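PDB 6KHO: tryptophan decarboxylase 1 from Oryza sativa subsp. japonica, which catalyses the pyridoxal 5'-phosphate-dependent decarboxylation of L-tryptophan to tryptamine and of 5-hydroxy-L-tryptophan to serotonin. Local coordinates for the interface of chains A and B. Sequence-based numbering; all coordinates share one arbitrary frame. Chains: chain A/B, Tryptophan decarboxylase 1.

Contact 1: the interface of chains A and B. Residues chain A 358-361; chain B 103, 273, 474-477.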
ATOM      1  N   GLU A 358      12.400 -10.434 -16.918  1.00 30.13           N
ATOM      2  CA  GLU A 358      12.388 -10.319 -18.373  1.00 31.55           C
ATOM      3  C   GLU A 358      11.084  -9.708 -18.879  1.00 32.28           C
ATOM      4  O   GLU A 358      11.094  -8.879 -19.802  1.00 29.82           O
ATOM      5  CB  GLU A 358      12.608 -11.701 -18.991  1.00 35.16           C
ATOM      6  CG  GLU A 358      12.604 -11.729 -20.508  1.00 34.19           C
ATOM      7  CD  GLU A 358      13.826 -11.043 -21.099  1.00 36.53           C
ATOM      8  OE1 GLU A 358      14.952 -11.288 -20.602  1.00 39.13           O
ATOM      9  OE2 GLU A 358      13.653 -10.240 -22.043  1.00 33.18           O
ATOM     10  N   TYR A 359       9.956 -10.087 -18.276  1.00 27.97           N
ATOM     11  CA  TYR A 359       8.662  -9.660 -18.810  1.00 30.69           C
ATOM     12  C   TYR A 359       8.428  -8.152 -18.658  1.00 30.19           C
ATOM     13  O   TYR A 359       7.560  -7.601 -19.348  1.00 31.26           O
ATOM     14  CB  TYR A 359       7.529 -10.473 -18.164  1.00 30.45           C
ATOM     15  CG  TYR A 359       7.030  -9.957 -16.826  1.00 31.80           C
ATOM     16  CD1 TYR A 359       7.771 -10.131 -15.669  1.00 31.66           C
ATOM     17  CD2 TYR A 359       5.806  -9.303 -16.725  1.00 33.03           C
ATOM     18  CE1 TYR A 359       7.323  -9.652 -14.444  1.00 33.76           C
ATOM     19  CE2 TYR A 359       5.340  -8.831 -15.505  1.00 33.06           C
ATOM     20  CZ  TYR A 359       6.100  -9.001 -14.370  1.00 37.18           C
ATOM     21  OH  TYR A 359       5.638  -8.527 -13.157  1.00 34.04           O
ATOM     22  N   LEU A 360       9.213  -7.462 -17.833  1.00 29.39           N
ATOM     23  CA  LEU A 360       9.065  -6.018 -17.665  1.00 25.86           C
ATOM     24  C   LEU A 360      10.092  -5.210 -18.446  1.00 27.88           C
ATOM     25  O   LEU A 360      10.022  -3.972 -18.427  1.00 25.90           O
ATOM     26  CB  LEU A 360       9.163  -5.642 -16.189  1.00 27.87           C
ATOM     27  CG  LEU A 360       8.050  -6.157 -15.272  1.00 30.07           C
ATOM     28  CD1 LEU A 360       8.275  -5.671 -13.851  1.00 31.61           C
ATOM     29  CD2 LEU A 360       6.716  -5.691 -15.772  1.00 29.85           C
ATOM     30  N   LYS A 361      11.040  -5.863 -19.121  1.00 27.91           N
ATOM     31  CA  LYS A 361      12.110  -5.132 -19.797  1.00 27.75           C
ATOM     32  C   LYS A 361      11.556  -4.247 -20.905  1.00 29.10           C
ATOM     33  O   LYS A 361      10.597  -4.608 -21.583  1.00 27.79           O
ATOM     34  CB  LYS A 361      13.145  -6.106 -20.357  1.00 29.17           C
ATOM     35  CG  LYS A 361      14.014  -6.712 -19.260  1.00 34.14           C
ATOM     36  CD  LYS A 361      15.009  -7.721 -19.802  1.00 36.30           C
ATOM     37  CE  LYS A 361      15.885  -8.273 -18.693  1.00 36.26           C
ATOM     38  NZ  LYS A 361      16.692  -9.425 -19.186  1.00 47.33           N
TER
ATOM     39  N   PHE B 103       0.818  -8.029 -19.487  1.00 26.78           N
ATOM     40  CA  PHE B 103       0.982  -8.315 -18.050  1.00 27.40           C
ATOM     41  C   PHE B 103      -0.210  -9.158 -17.592  1.00 27.43           C
ATOM     42  O   PHE B 103      -0.459 -10.218 -18.176  1.00 25.96           O
ATOM     43  CB  PHE B 103       1.190  -6.988 -17.318  1.00 26.90           C
ATOM     44  CG  PHE B 103       2.249  -6.117 -17.958  1.00 28.65           C
ATOM     45  CD1 PHE B 103       3.536  -6.607 -18.142  1.00 27.81           C
ATOM     46  CD2 PHE B 103       1.950  -4.847 -18.416  1.00 25.53           C
ATOM     47  CE1 PHE B 103       4.526  -5.825 -18.747  1.00 30.80           C
ATOM     48  CE2 PHE B 103       2.926  -4.058 -19.030  1.00 28.78           C
ATOM     49  CZ  PHE B 103       4.223  -4.553 -19.194  1.00 28.36           C
ATOM     50  N   THR B 273       3.716 -15.775 -13.522  1.00 28.00           N
ATOM     51  CA  THR B 273       3.556 -14.560 -14.317  1.00 29.89           C
ATOM     52  C   THR B 273       3.931 -14.798 -15.770  1.00 30.04           C
ATOM     53  O   THR B 273       3.197 -14.411 -16.685  1.00 29.62           O
ATOM     54  CB  THR B 273       4.410 -13.435 -13.719  1.00 30.59           C
ATOM     55  OG1 THR B 273       3.965 -13.158 -12.389  1.00 33.43           O
ATOM     56  CG2 THR B 273       4.285 -12.163 -14.549  1.00 34.24           C
ATOM     57  N   ALA B 474       3.425  -7.441 -24.762  1.00 23.72           N
ATOM     58  CA  ALA B 474       4.752  -7.514 -24.180  1.00 28.40           C
ATOM     59  C   ALA B 474       5.158  -8.981 -24.142  1.00 28.79           C
ATOM     60  O   ALA B 474       4.338  -9.882 -24.351  1.00 27.11           O
ATOM     61  CB  ALA B 474       4.804  -6.868 -22.784  1.00 27.57           C
ATOM     62  N   HIS B 475       6.435  -9.211 -23.878  1.00 27.15           N
ATOM     63  CA  HIS B 475       7.070 -10.490 -24.156  1.00 28.86           C
ATOM     64  C   HIS B 475       7.467 -11.203 -22.868  1.00 30.09           C
ATOM     65  O   HIS B 475       7.329 -10.682 -21.755  1.00 27.65           O
ATOM     66  CB  HIS B 475       8.311 -10.274 -25.028  1.00 28.04           C
ATOM     67  CG  HIS B 475       9.478  -9.750 -24.256  1.00 30.96           C
ATOM     68  ND1 HIS B 475       9.547  -8.445 -23.813  1.00 29.98           N
ATOM     69  CD2 HIS B 475      10.598 -10.363 -23.802  1.00 30.88           C
ATOM     70  CE1 HIS B 475      10.668  -8.273 -23.134  1.00 33.04           C
ATOM     71  NE2 HIS B 475      11.322  -9.421 -23.109  1.00 34.01           N
ATOM     72  N   THR B 476       7.955 -12.426 -23.036  1.00 25.47           N
ATOM     73  CA  THR B 476       8.697 -13.109 -21.989  1.00 28.24           C
ATOM     74  C   THR B 476       9.646 -14.087 -22.669  1.00 31.17           C
ATOM     75  O   THR B 476       9.786 -14.090 -23.895  1.00 30.74           O
ATOM     76  CB  THR B 476       7.770 -13.793 -20.978  1.00 29.43           C
ATOM     77  OG1 THR B 476       8.551 -14.238 -19.861  1.00 32.66           O
ATOM     78  CG2 THR B 476       7.020 -14.977 -21.616  1.00 28.47           C
ATOM     79  N   VAL B 477      10.351 -14.875 -21.868  1.00 30.66           N
ATOM     80  CA  VAL B 477      11.256 -15.892 -22.388  1.00 32.58           C
ATOM     81  C   VAL B 477      10.861 -17.218 -21.759  1.00 35.39           C
ATOM     82  O   VAL B 477      10.738 -17.318 -20.533  1.00 33.30           O
ATOM     83  CB  VAL B 477      12.732 -15.543 -22.109  1.00 32.11           C
ATOM     84  CG1 VAL B 477      13.635 -16.745 -22.394  1.00 35.76           C
ATOM     85  CG2 VAL B 477      13.147 -14.332 -22.952  1.00 32.64           C
TER
HETATM   86  O   HOH W   1       5.385  -9.176 -20.647  1.00 29.22           O
HETATM   87  O   HOH W   2       9.745 -12.768 -17.230  1.00 38.83           O
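A short 3-10 turn of chain A, residues 358-360, lies against strand 475-478 of chain B, whose extended backbone presents the B:His475 carbonyl to the turn. In this group II decarboxylase homodimer the turn carries A:Tyr359, the catalytic proton donor, into a site built by the partner, where B:Thr273 belongs to the cofactor-binding residues. The phenol ring is clasped on both faces: methyl CG2 of B:Thr273 sits over its centre, 3.7 Å from the centroid, as a CH-pi contact, while A:Leu360 CG of its own chain lies over the opposite face, displaced from the middle. CD2 of A:Tyr359 meets CD1 of B:Phe103 at 3.8 Å, and the carbonyl O of A:Tyr359 lies at the edge of the phenyl ring, in its plane. A:Leu360 CD2 reaches the same phenyl ring at CE1. The tyrosine CG is wedged between the backbone N and the carbonyl carbon (chi1 85°), and B:His475 adopts the same first torsion (77°). Its imidazole donates from NE2 to A:Glu358 OE2 at 2.7 Å, nearly straight at 166°, with the oxygen in the imidazole plane and offering its anti lone pair. CG of A:Glu358 stands anti to the backbone N, and the chain then bends at chi2, laying CG 3.6 Å from B:Val477 CG2. Its other oxygen, OE1, forms a salt bridge with A:Lys361 NZ at 2.9 Å, met from above the carboxylate plane; this second-shell charge probably helps position and stabilise the carboxylate. Water 1 joins the carbonyl oxygens of A:Tyr359 and B:His475, standing 2.7 Å from B:His475 O. Water 2 links A:Tyr359 N to the B:Thr476 hydroxyl OG1.

Contact 2: the interface of chains A and B. Residues chain A 34-35, 37-38, 113-114, 117-118; chain B 34, 37-38, 41, 113, 117.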
ATOM      1  N   LEU A  34     -21.729   5.970  -9.419  1.00 25.46           N
ATOM      2  CA  LEU A  34     -20.894   7.050  -8.892  1.00 26.36           C
ATOM      3  C   LEU A  34     -21.730   8.250  -8.454  1.00 28.49           C
ATOM      4  O   LEU A  34     -21.388   8.911  -7.463  1.00 27.00           O
ATOM      5  CB  LEU A  34     -19.836   7.461  -9.924  1.00 25.88           C
ATOM      6  CG  LEU A  34     -18.768   6.385 -10.177  1.00 29.86           C
ATOM      7  CD1 LEU A  34     -17.683   6.897 -11.113  1.00 29.05           C
ATOM      8  CD2 LEU A  34     -18.120   5.885  -8.874  1.00 28.00           C
ATOM      9  N   HIS A  35     -22.831   8.547  -9.163  1.00 29.16           N
ATOM     10  CA  HIS A  35     -23.706   9.633  -8.723  1.00 30.66           C
ATOM     11  C   HIS A  35     -24.324   9.317  -7.367  1.00 30.99           C
ATOM     12  O   HIS A  35     -24.462  10.201  -6.514  1.00 29.72           O
ATOM     13  CB  HIS A  35     -24.804   9.897  -9.771  1.00 30.28           C
ATOM     14  CG  HIS A  35     -24.329  10.717 -10.932  1.00 40.75           C
ATOM     15  ND1 HIS A  35     -23.225  11.541 -10.857  1.00 40.81           N
ATOM     16  CD2 HIS A  35     -24.803  10.843 -12.194  1.00 46.33           C
ATOM     17  CE1 HIS A  35     -23.036  12.134 -12.022  1.00 37.72           C
ATOM     18  NE2 HIS A  35     -23.978  11.727 -12.851  1.00 48.47           N
ATOM     19  N   ALA A  37     -22.945   7.345  -5.107  1.00 27.51           N
ATOM     20  CA  ALA A  37     -21.857   7.504  -4.150  1.00 27.71           C
ATOM     21  C   ALA A  37     -21.628   8.975  -3.803  1.00 27.57           C
ATOM     22  O   ALA A  37     -21.378   9.309  -2.638  1.00 30.14           O
ATOM     23  CB  ALA A  37     -20.573   6.862  -4.704  1.00 27.17           C
ATOM     24  N   VAL A  38     -21.705   9.873  -4.792  1.00 26.68           N
ATOM     25  CA  VAL A  38     -21.478  11.290  -4.514  1.00 26.84           C
ATOM     26  C   VAL A  38     -22.588  11.846  -3.631  1.00 31.07           C
ATOM     27  O   VAL A  38     -22.336  12.643  -2.718  1.00 28.47           O
ATOM     28  CB  VAL A  38     -21.344  12.089  -5.823  1.00 30.24           C
ATOM     29  CG1 VAL A  38     -21.381  13.588  -5.551  1.00 27.73           C
ATOM     30  CG2 VAL A  38     -20.047  11.710  -6.551  1.00 30.52           C
ATOM     31  N   ILE A 113      -9.957  13.814  -3.108  1.00 25.21           N
ATOM     32  CA  ILE A 113     -10.934  12.756  -3.362  1.00 27.30           C
ATOM     33  C   ILE A 113     -11.202  12.628  -4.858  1.00 25.60           C
ATOM     34  O   ILE A 113     -11.268  11.517  -5.396  1.00 24.86           O
ATOM     35  CB  ILE A 113     -12.233  13.024  -2.582  1.00 27.55           C
ATOM     36  CG1 ILE A 113     -11.957  13.002  -1.074  1.00 26.72           C
ATOM     37  CG2 ILE A 113     -13.270  11.981  -2.936  1.00 26.50           C
ATOM     38  CD1 ILE A 113     -13.046  13.710  -0.250  1.00 27.13           C
ATOM     39  N   ALA A 114     -11.345  13.763  -5.552  1.00 23.83           N
ATOM     40  CA  ALA A 114     -11.521  13.752  -7.002  1.00 24.89           C
ATOM     41  C   ALA A 114     -10.350  13.071  -7.691  1.00 26.06           C
ATOM     42  O   ALA A 114     -10.537  12.210  -8.563  1.00 26.20           O
ATOM     43  CB  ALA A 114     -11.682  15.188  -7.522  1.00 26.15           C
ATOM     44  N   LEU A 117     -10.395   9.312  -7.037  1.00 24.55           N
ATOM     45  CA  LEU A 117     -11.454   8.695  -7.835  1.00 23.41           C
ATOM     46  C   LEU A 117     -11.015   8.507  -9.284  1.00 25.25           C
ATOM     47  O   LEU A 117     -11.213   7.437  -9.875  1.00 23.90           O
ATOM     48  CB  LEU A 117     -12.719   9.553  -7.751  1.00 23.08           C
ATOM     49  CG  LEU A 117     -13.866   9.351  -8.740  1.00 25.69           C
ATOM     50  CD1 LEU A 117     -14.453   7.953  -8.649  1.00 23.24           C
ATOM     51  CD2 LEU A 117     -14.940  10.420  -8.494  1.00 23.84           C
ATOM     52  N   ILE A 118     -10.406   9.536  -9.871  1.00 22.49           N
ATOM     53  CA  ILE A 118      -9.944   9.417 -11.251  1.00 24.61           C
ATOM     54  C   ILE A 118      -8.872   8.333 -11.366  1.00 23.50           C
ATOM     55  O   ILE A 118      -8.896   7.513 -12.293  1.00 24.46           O
ATOM     56  CB  ILE A 118      -9.470  10.791 -11.761  1.00 24.84           C
ATOM     57  CG1 ILE A 118     -10.700  11.708 -11.897  1.00 28.49           C
ATOM     58  CG2 ILE A 118      -8.769  10.652 -13.107  1.00 24.86           C
ATOM     59  CD1 ILE A 118     -10.399  13.204 -12.098  1.00 28.04           C
TER
ATOM     60  N   LEU B  34     -16.538  16.464  -7.712  1.00 26.33           N
ATOM     61  CA  LEU B  34     -16.766  15.043  -7.936  1.00 28.52           C
ATOM     62  C   LEU B  34     -17.602  14.812  -9.193  1.00 27.05           C
ATOM     63  O   LEU B  34     -17.357  13.856  -9.941  1.00 26.05           O
ATOM     64  CB  LEU B  34     -17.417  14.415  -6.699  1.00 27.21           C
ATOM     65  CG  LEU B  34     -16.482  14.281  -5.487  1.00 29.74           C
ATOM     66  CD1 LEU B  34     -17.144  13.501  -4.351  1.00 27.37           C
ATOM     67  CD2 LEU B  34     -15.152  13.623  -5.877  1.00 30.46           C
ATOM     68  N   ALA B  37     -15.205  15.013 -12.018  1.00 27.57           N
ATOM     69  CA  ALA B  37     -14.476  13.750 -12.094  1.00 26.45           C
ATOM     70  C   ALA B  37     -15.335  12.640 -12.697  1.00 24.91           C
ATOM     71  O   ALA B  37     -14.867  11.870 -13.544  1.00 27.23           O
ATOM     72  CB  ALA B  37     -13.986  13.345 -10.705  1.00 24.02           C
ATOM     73  N   VAL B  38     -16.589  12.516 -12.253  1.00 26.26           N
ATOM     74  CA  VAL B  38     -17.439  11.456 -12.794  1.00 25.91           C
ATOM     75  C   VAL B  38     -17.653  11.667 -14.287  1.00 27.92           C
ATOM     76  O   VAL B  38     -17.660  10.705 -15.071  1.00 26.23           O
ATOM     77  CB  VAL B  38     -18.777  11.375 -12.031  1.00 27.25           C
ATOM     78  CG1 VAL B  38     -19.758  10.432 -12.758  1.00 28.63           C
ATOM     79  CG2 VAL B  38     -18.551  10.898 -10.610  1.00 26.33           C
ATOM     80  N   ILE B  41     -14.613  10.496 -16.064  1.00 22.82           N
ATOM     81  CA  ILE B  41     -14.526   9.036 -16.073  1.00 23.25           C
ATOM     82  C   ILE B  41     -15.475   8.441 -17.108  1.00 24.86           C
ATOM     83  O   ILE B  41     -15.108   7.529 -17.864  1.00 24.02           O
ATOM     84  CB  ILE B  41     -14.806   8.480 -14.665  1.00 21.76           C
ATOM     85  CG1 ILE B  41     -13.612   8.774 -13.744  1.00 23.99           C
ATOM     86  CG2 ILE B  41     -15.061   6.970 -14.738  1.00 23.49           C
ATOM     87  CD1 ILE B  41     -13.931   8.681 -12.255  1.00 24.38           C
ATOM     88  N   ILE B 113     -15.122   0.982  -7.916  1.00 24.32           N
ATOM     89  CA  ILE B 113     -14.771   2.402  -7.965  1.00 24.64           C
ATOM     90  C   ILE B 113     -15.624   3.190  -6.980  1.00 24.99           C
ATOM     91  O   ILE B 113     -15.116   4.034  -6.232  1.00 26.10           O
ATOM     92  CB  ILE B 113     -14.925   2.941  -9.400  1.00 23.95           C
ATOM     93  CG1 ILE B 113     -14.041   2.134 -10.361  1.00 26.80           C
ATOM     94  CG2 ILE B 113     -14.614   4.421  -9.430  1.00 25.09           C
ATOM     95  CD1 ILE B 113     -14.400   2.303 -11.844  1.00 26.40           C
ATOM     96  N   LEU B 117     -14.253   5.277  -3.765  1.00 29.06           N
ATOM     97  CA  LEU B 117     -14.591   6.689  -3.619  1.00 26.50           C
ATOM     98  C   LEU B 117     -15.199   6.970  -2.250  1.00 27.74           C
ATOM     99  O   LEU B 117     -14.882   7.980  -1.615  1.00 27.80           O
ATOM    100  CB  LEU B 117     -15.566   7.103  -4.728  1.00 26.78           C
ATOM    101  CG  LEU B 117     -16.342   8.405  -4.525  1.00 27.45           C
ATOM    102  CD1 LEU B 117     -15.381   9.568  -4.434  1.00 25.48           C
ATOM    103  CD2 LEU B 117     -17.367   8.643  -5.659  1.00 24.93           C
TER
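Helices 27-47 and 110-122 of both subunits pack around the dimer two-fold in an essentially apolar, helix-against-helix contact of the homodimer, with no hydrogen bond or salt bridge between the chains here. A:Leu117 shows how the side chains interlock. Its CB leads out from helix 110-122 with CG anti to the backbone N (chi1 165°), sending the branch point toward the partner. There CG meets the tip of B:Ile41, CD1, at 3.6 Å, the two chains crossing obliquely. The branches then part. CD1 meets the CG2 methyl of B:Ile113 at 3.6 Å, the two side chains crossing at about a right angle, and also touches B:Ile41 CD1. CD2 turns instead to the small B:Ala37, 3.8 Å from its CB, and approaches CD2 of its symmetry mate B:Leu117 at 4.1 Å, so the two leucines meet methyl to methyl. B:Leu117 has the same conformation (chi1 163°), its CD1 resting 3.5 Å from A:Ile113 CG2 and its CD2 against A:Ala37 CB. Toward the flank the N-terminal helices touch each other directly: A:Leu34 CB lies 3.7 Å from B:Val38 CG2, and in the reciprocal pair A:Val38 and B:Leu34 lie alongside and antiparallel. Each Leu34 has CG beside its backbone N and anti to the carbonyl carbon, which carries CD2 onward to the other chain's helix 110-122; B:Leu34 CD2 reaches the backbone CA of A:Ala114 at 3.8 Å. The imidazole of A:His35 adds carbon contact at the margin, CE1 against B:Val38 CG1. The patch lies where helix 27-47 of each subunit runs antiparallel alongside its two-fold mate and packs against helix 110-122 of the partner.

The centres of contact 1 and contact 2 lie about 33 Å apart, and they share no residue or secondary-structure element, although both belong to the same two-fold interface. Contact 2 is centred about 29 Å from A:Tyr359 of contact 1, and probably acts through holding the subunits together rather than through chemistry. Contact 1 brings a catalytic residue of one subunit to cofactor-site residues of the other, and its twin does the same with the chains exchanged. Each active site is therefore composite, and the dimer clasped by the helices of contact 2 is likely to be needed for activity.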